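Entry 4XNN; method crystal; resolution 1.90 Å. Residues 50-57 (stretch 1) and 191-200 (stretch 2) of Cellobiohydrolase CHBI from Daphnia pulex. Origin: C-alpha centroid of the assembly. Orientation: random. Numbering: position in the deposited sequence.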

ATOM      1  N   CYS A  50      23.107   1.422 -13.755  1.00 33.80           N
ATOM      2  CA  CYS A  50      23.512   2.269 -12.637  1.00 35.83           C
ATOM      3  C   CYS A  50      23.179   1.613 -11.311  1.00 33.36           C
ATOM      4  O   CYS A  50      23.753   1.973 -10.284  1.00 38.31           O
ATOM      5  CB  CYS A  50      22.843   3.621 -12.694  1.00 37.62           C
ATOM      6  SG  CYS A  50      23.276   4.675 -14.124  1.00 41.49           S
ATOM      7  N   TYR A  51      22.262   0.669 -11.338  1.00 31.90           N
ATOM      8  CA  TYR A  51      21.867  -0.084 -10.160  1.00 30.10           C
ATOM      9  C   TYR A  51      21.757  -1.523 -10.628  1.00 31.61           C
ATOM     10  O   TYR A  51      21.203  -1.785 -11.719  1.00 30.98           O
ATOM     11  CB  TYR A  51      20.526   0.470  -9.630  1.00 29.20           C
ATOM     12  CG  TYR A  51      20.003  -0.159  -8.371  1.00 28.48           C
ATOM     13  CD1 TYR A  51      19.253  -1.298  -8.417  1.00 26.55           C
ATOM     14  CD2 TYR A  51      20.336   0.358  -7.117  1.00 28.86           C
ATOM     15  CE1 TYR A  51      18.764  -1.865  -7.261  1.00 29.90           C
ATOM     16  CE2 TYR A  51      19.868  -0.222  -5.956  1.00 27.39           C
ATOM     17  CZ  TYR A  51      19.119  -1.326  -6.033  1.00 27.65           C
ATOM     18  OH  TYR A  51      18.631  -1.865  -4.908  1.00 27.96           O
ATOM     19  N   THR A  52      22.313  -2.436  -9.833  1.00 29.65           N
ATOM     20  CA  THR A  52      22.282  -3.838 -10.103  1.00 33.71           C
ATOM     21  C   THR A  52      22.135  -4.605  -8.810  1.00 31.86           C
ATOM     22  O   THR A  52      22.908  -4.409  -7.876  1.00 34.31           O
ATOM     23  CB  THR A  52      23.618  -4.299 -10.752  1.00 38.64           C
ATOM     24  OG1 THR A  52      23.830  -3.613 -12.001  1.00 37.60           O
ATOM     25  CG2 THR A  52      23.575  -5.779 -10.995  1.00 43.51           C
ATOM     26  N   GLY A  53      21.186  -5.529  -8.768  1.00 31.63           N
ATOM     27  CA  GLY A  53      20.934  -6.324  -7.582  1.00 33.02           C
ATOM     28  C   GLY A  53      20.417  -5.366  -6.517  1.00 33.61           C
ATOM     29  O   GLY A  53      19.288  -4.935  -6.584  1.00 32.76           O
ATOM     30  N   ASN A  54      21.270  -5.021  -5.560  1.00 33.11           N
ATOM     31  CA  ASN A  54      20.897  -4.093  -4.450  1.00 32.14           C
ATOM     32  C   ASN A  54      21.958  -3.011  -4.198  1.00 29.07           C
ATOM     33  O   ASN A  54      22.042  -2.432  -3.076  1.00 28.01           O
ATOM     34  CB  ASN A  54      20.536  -4.867  -3.171  1.00 32.12           C
ATOM     35  CG  ASN A  54      21.612  -5.822  -2.743  1.00 37.97           C
ATOM     36  OD1 ASN A  54      22.781  -5.705  -3.142  1.00 34.86           O
ATOM     37  ND2 ASN A  54      21.242  -6.767  -1.895  1.00 42.53           N
ATOM     38  N   LEU A  55      22.721  -2.693  -5.242  1.00 26.65           N
ATOM     39  CA  LEU A  55      23.759  -1.691  -5.174  1.00 28.60           C
ATOM     40  C   LEU A  55      23.761  -0.736  -6.311  1.00 26.18           C
ATOM     41  O   LEU A  55      23.518  -1.149  -7.423  1.00 27.17           O
ATOM     42  CB  LEU A  55      25.113  -2.393  -5.250  1.00 31.54           C
ATOM     43  CG  LEU A  55      25.412  -3.354  -4.125  1.00 33.39           C
ATOM     44  CD1 LEU A  55      26.742  -4.063  -4.381  1.00 39.52           C
ATOM     45  CD2 LEU A  55      25.499  -2.569  -2.834  1.00 36.49           C
ATOM     46  N   TRP A  56      24.058   0.533  -6.049  1.00 26.25           N
ATOM     47  CA  TRP A  56      24.327   1.494  -7.102  1.00 27.44           C
ATOM     48  C   TRP A  56      25.770   1.352  -7.557  1.00 32.94           C
ATOM     49  O   TRP A  56      26.662   1.008  -6.739  1.00 30.25           O
ATOM     50  CB  TRP A  56      24.135   2.947  -6.647  1.00 27.63           C
ATOM     51  CG  TRP A  56      22.715   3.276  -6.184  1.00 29.06           C
ATOM     52  CD1 TRP A  56      22.188   3.055  -4.940  1.00 28.82           C
ATOM     53  CD2 TRP A  56      21.656   3.828  -6.987  1.00 28.09           C
ATOM     54  NE1 TRP A  56      20.854   3.464  -4.909  1.00 30.78           N
ATOM     55  CE2 TRP A  56      20.506   3.943  -6.150  1.00 27.25           C
ATOM     56  CE3 TRP A  56      21.572   4.254  -8.326  1.00 27.22           C
ATOM     57  CZ2 TRP A  56      19.282   4.451  -6.606  1.00 26.55           C
ATOM     58  CZ3 TRP A  56      20.352   4.805  -8.778  1.00 28.48           C
ATOM     59  CH2 TRP A  56      19.207   4.878  -7.902  1.00 28.73           C
ATOM     60  N   ASP A  57      26.009   1.694  -8.822  1.00 33.32           N
ATOM     61  CA  ASP A  57      27.358   1.649  -9.386  1.00 36.19           C
ATOM     62  C   ASP A  57      28.161   2.808  -8.803  1.00 36.42           C
ATOM     63  O   ASP A  57      27.841   3.975  -9.024  1.00 33.83           O
ATOM     64  CB  ASP A  57      27.310   1.770 -10.906  1.00 36.84           C
ATOM     65  CG  ASP A  57      28.692   1.664 -11.550  1.00 40.41           C
ATOM     66  OD1 ASP A  57      29.549   2.549 -11.367  1.00 40.90           O
ATOM     67  OD2 ASP A  57      28.899   0.685 -12.244  1.00 42.56           O
ATOM     68  N   LEU A 191      15.777  12.968  -7.277  1.00 26.79           N
ATOM     69  CA  LEU A 191      17.175  12.584  -7.202  1.00 28.85           C
ATOM     70  C   LEU A 191      17.313  11.128  -6.791  1.00 27.93           C
ATOM     71  O   LEU A 191      16.473  10.592  -6.023  1.00 28.08           O
ATOM     72  CB  LEU A 191      17.880  13.401  -6.112  1.00 30.70           C
ATOM     73  CG  LEU A 191      17.929  14.900  -6.347  1.00 33.78           C
ATOM     74  CD1 LEU A 191      18.327  15.609  -5.043  1.00 35.74           C
ATOM     75  CD2 LEU A 191      18.828  15.202  -7.546  1.00 36.47           C
ATOM     76  N   ALA A 192      18.362  10.484  -7.279  1.00 26.37           N
ATOM     77  CA  ALA A 192      18.659   9.146  -6.814  1.00 25.38           C
ATOM     78  C   ALA A 192      18.892   9.229  -5.303  1.00 24.44           C
ATOM     79  O   ALA A 192      19.629  10.118  -4.855  1.00 26.25           O
ATOM     80  CB  ALA A 192      19.901   8.650  -7.513  1.00 26.82           C
ATOM     81  N   ASN A 193      18.334   8.290  -4.522  1.00 22.34           N
ATOM     82  CA  ASN A 193      18.549   8.217  -3.103  1.00 22.48           C
ATOM     83  C   ASN A 193      19.763   7.338  -2.779  1.00 24.55           C
ATOM     84  O   ASN A 193      19.684   6.519  -1.897  1.00 23.58           O
ATOM     85  CB  ASN A 193      17.304   7.609  -2.437  1.00 22.00           C
ATOM     86  CG  ASN A 193      17.336   7.683  -0.912  1.00 20.85           C
ATOM     87  OD1 ASN A 193      17.958   8.564  -0.245  1.00 22.20           O
ATOM     88  ND2 ASN A 193      16.570   6.809  -0.341  1.00 18.66           N
ATOM     89  N   SER A 194      20.877   7.616  -3.444  1.00 25.07           N
ATOM     90  CA  SER A 194      22.077   6.791  -3.445  1.00 25.73           C
ATOM     91  C   SER A 194      23.083   7.106  -2.317  1.00 24.85           C
ATOM     92  O   SER A 194      24.009   6.308  -2.089  1.00 24.40           O
ATOM     93  CB  SER A 194      22.771   6.948  -4.784  1.00 26.93           C
ATOM     94  OG  SER A 194      23.018   8.314  -5.097  1.00 29.21           O
ATOM     95  N   LYS A 195      22.879   8.183  -1.570  1.00 23.95           N
ATOM     96  CA  LYS A 195      23.824   8.507  -0.506  1.00 27.24           C
ATOM     97  C   LYS A 195      23.678   7.494   0.641  1.00 26.34           C
ATOM     98  O   LYS A 195      22.578   7.189   1.072  1.00 22.59           O
ATOM     99  CB  LYS A 195      23.608   9.920  -0.010  1.00 30.33           C
ATOM    100  CG  LYS A 195      24.525  10.337   1.108  1.00 31.42           C
ATOM    101  CD  LYS A 195      24.101  11.729   1.589  1.00 38.22           C
ATOM    102  CE  LYS A 195      24.570  11.926   3.027  1.00 41.42           C
ATOM    103  NZ  LYS A 195      24.953  13.296   3.488  1.00 46.34           N
ATOM    104  N   ASP A 196      24.827   7.005   1.134  1.00 24.46           N
ATOM    105  CA  ASP A 196      24.888   6.008   2.165  1.00 24.38           C
ATOM    106  C   ASP A 196      24.002   4.787   1.895  1.00 24.78           C
ATOM    107  O   ASP A 196      23.403   4.245   2.832  1.00 23.70           O
ATOM    108  CB  ASP A 196      24.498   6.616   3.536  1.00 26.27           C
ATOM    109  CG  ASP A 196      25.489   7.696   4.007  1.00 28.13           C
ATOM    110  OD1 ASP A 196      26.590   7.766   3.391  1.00 28.82           O
ATOM    111  OD2 ASP A 196      25.134   8.462   4.944  1.00 29.58           O
ATOM    112  N   TRP A 197      23.922   4.359   0.649  1.00 22.93           N
ATOM    113  CA  TRP A 197      23.072   3.269   0.300  1.00 24.77           C
ATOM    114  C   TRP A 197      23.635   1.995   0.900  1.00 25.87           C
ATOM    115  O   TRP A 197      24.812   1.718   0.760  1.00 25.97           O
ATOM    116  CB  TRP A 197      22.951   3.134  -1.214  1.00 25.70           C
ATOM    117  CG  TRP A 197      22.017   2.070  -1.672  1.00 26.18           C
ATOM    118  CD1 TRP A 197      22.321   0.766  -2.007  1.00 25.98           C
ATOM    119  CD2 TRP A 197      20.631   2.217  -1.865  1.00 25.35           C
ATOM    120  NE1 TRP A 197      21.227   0.124  -2.443  1.00 26.83           N
ATOM    121  CE2 TRP A 197      20.150   0.981  -2.363  1.00 27.23           C
ATOM    122  CE3 TRP A 197      19.742   3.288  -1.719  1.00 25.46           C
ATOM    123  CZ2 TRP A 197      18.788   0.777  -2.689  1.00 26.49           C
ATOM    124  CZ3 TRP A 197      18.401   3.095  -2.065  1.00 26.32           C
ATOM    125  CH2 TRP A 197      17.942   1.836  -2.553  1.00 26.40           C
ATOM    126  N   THR A 198      22.747   1.235   1.509  1.00 26.89           N
ATOM    127  CA  THR A 198      23.040  -0.025   2.140  1.00 33.08           C
ATOM    128  C   THR A 198      22.120  -1.158   1.634  1.00 31.50           C
ATOM    129  O   THR A 198      20.903  -1.043   1.742  1.00 30.68           O
ATOM    130  CB  THR A 198      22.794   0.207   3.625  1.00 34.86           C
ATOM    131  OG1 THR A 198      23.949   0.954   4.131  1.00 41.01           O
ATOM    132  CG2 THR A 198      22.626  -1.036   4.367  1.00 44.44           C
ATOM    133  N   PRO A 199      22.691  -2.258   1.094  1.00 30.29           N
ATOM    134  CA  PRO A 199      21.827  -3.394   0.810  1.00 29.38           C
ATOM    135  C   PRO A 199      21.081  -3.929   2.026  1.00 28.64           C
ATOM    136  O   PRO A 199      21.589  -3.812   3.158  1.00 32.19           O
ATOM    137  CB  PRO A 199      22.788  -4.467   0.272  1.00 30.73           C
ATOM    138  CG  PRO A 199      24.108  -3.862   0.209  1.00 31.98           C
ATOM    139  CD  PRO A 199      24.112  -2.539   0.858  1.00 30.38           C
ATOM    140  N   ILE A 200      19.921  -4.558   1.811  1.00 28.94           N
ATOM    141  CA  ILE A 200      19.207  -5.173   2.920  1.00 30.29           C
ATOM    142  C   ILE A 200      19.729  -6.607   3.036  1.00 31.92           C
ATOM    143  O   ILE A 200      19.599  -7.345   2.065  1.00 34.68           O
ATOM    144  CB  ILE A 200      17.690  -5.244   2.669  1.00 34.47           C
ATOM    145  CG1 ILE A 200      17.077  -3.878   2.512  1.00 38.65           C
ATOM    146  CG2 ILE A 200      16.988  -5.957   3.815  1.00 34.36           C
ATOM    147  CD1 ILE A 200      17.212  -3.089   3.764  1.00 45.21           C
TER

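Two chain segments far apart in sequence often meet through large aromatic side chains whose flat faces and polar edges do different work, and these stretches of a cellobiohydrolase illustrate the principle. Stretch 1 is a tight hairpin, its strands tied by Thr52 N to Leu55 O (3.0 Å) and Leu55 N to Thr52 O (3.1 Å); Gly53, with positive phi, and Asn54 make the bend. Stretch 2 loops past it through a type II turn from Ser194 to Trp197.

The centre is a pair of tryptophans, both with CA-to-CB bonds directed toward the opposing stretch. Trp56 drives its pyrrole edge against the face of Trp197: the centroids of the five-membered rings are 4.4 Å apart, with planes at 86°, and Trp56 NE1 reaches to 3.3 Å from Trp197 CD2. Trp56 in turn offers a face to the start of the turn, where Ser194 CB sits 3.8 Å from the centroid of the Trp56 five-membered ring, almost exactly on its normal. Ser194 brings little bulk, and its CA lies over the face, 3.8 Å from Trp56 NE1. The benzo end of Trp56 meets another small bump, Ala192 CB, 3.9 Å from Trp56 CH2.

Trp197 uses its edge as well as its face. Its indole nitrogen makes the sole hydrogen bond between the stretches, Trp197 NE1 to Asn54 O at 2.8 Å, so the polar point of a largely apolar plate is satisfied by backbone. Beyond it, Tyr51 CE2 packs 3.6 Å from Trp197 CZ2.

At the more open margin, Pro199 sits over the gap between two hairpin side chains: its CB lies 3.5 Å from Asn54 CG, and its CG 3.6 Å from Leu55 CD2. Leu55 starts away from stretch 2, but its end comes nearer. The contact buries 416 Å², both sides summed; Tyr51, Trp56 and Ala192 are buried.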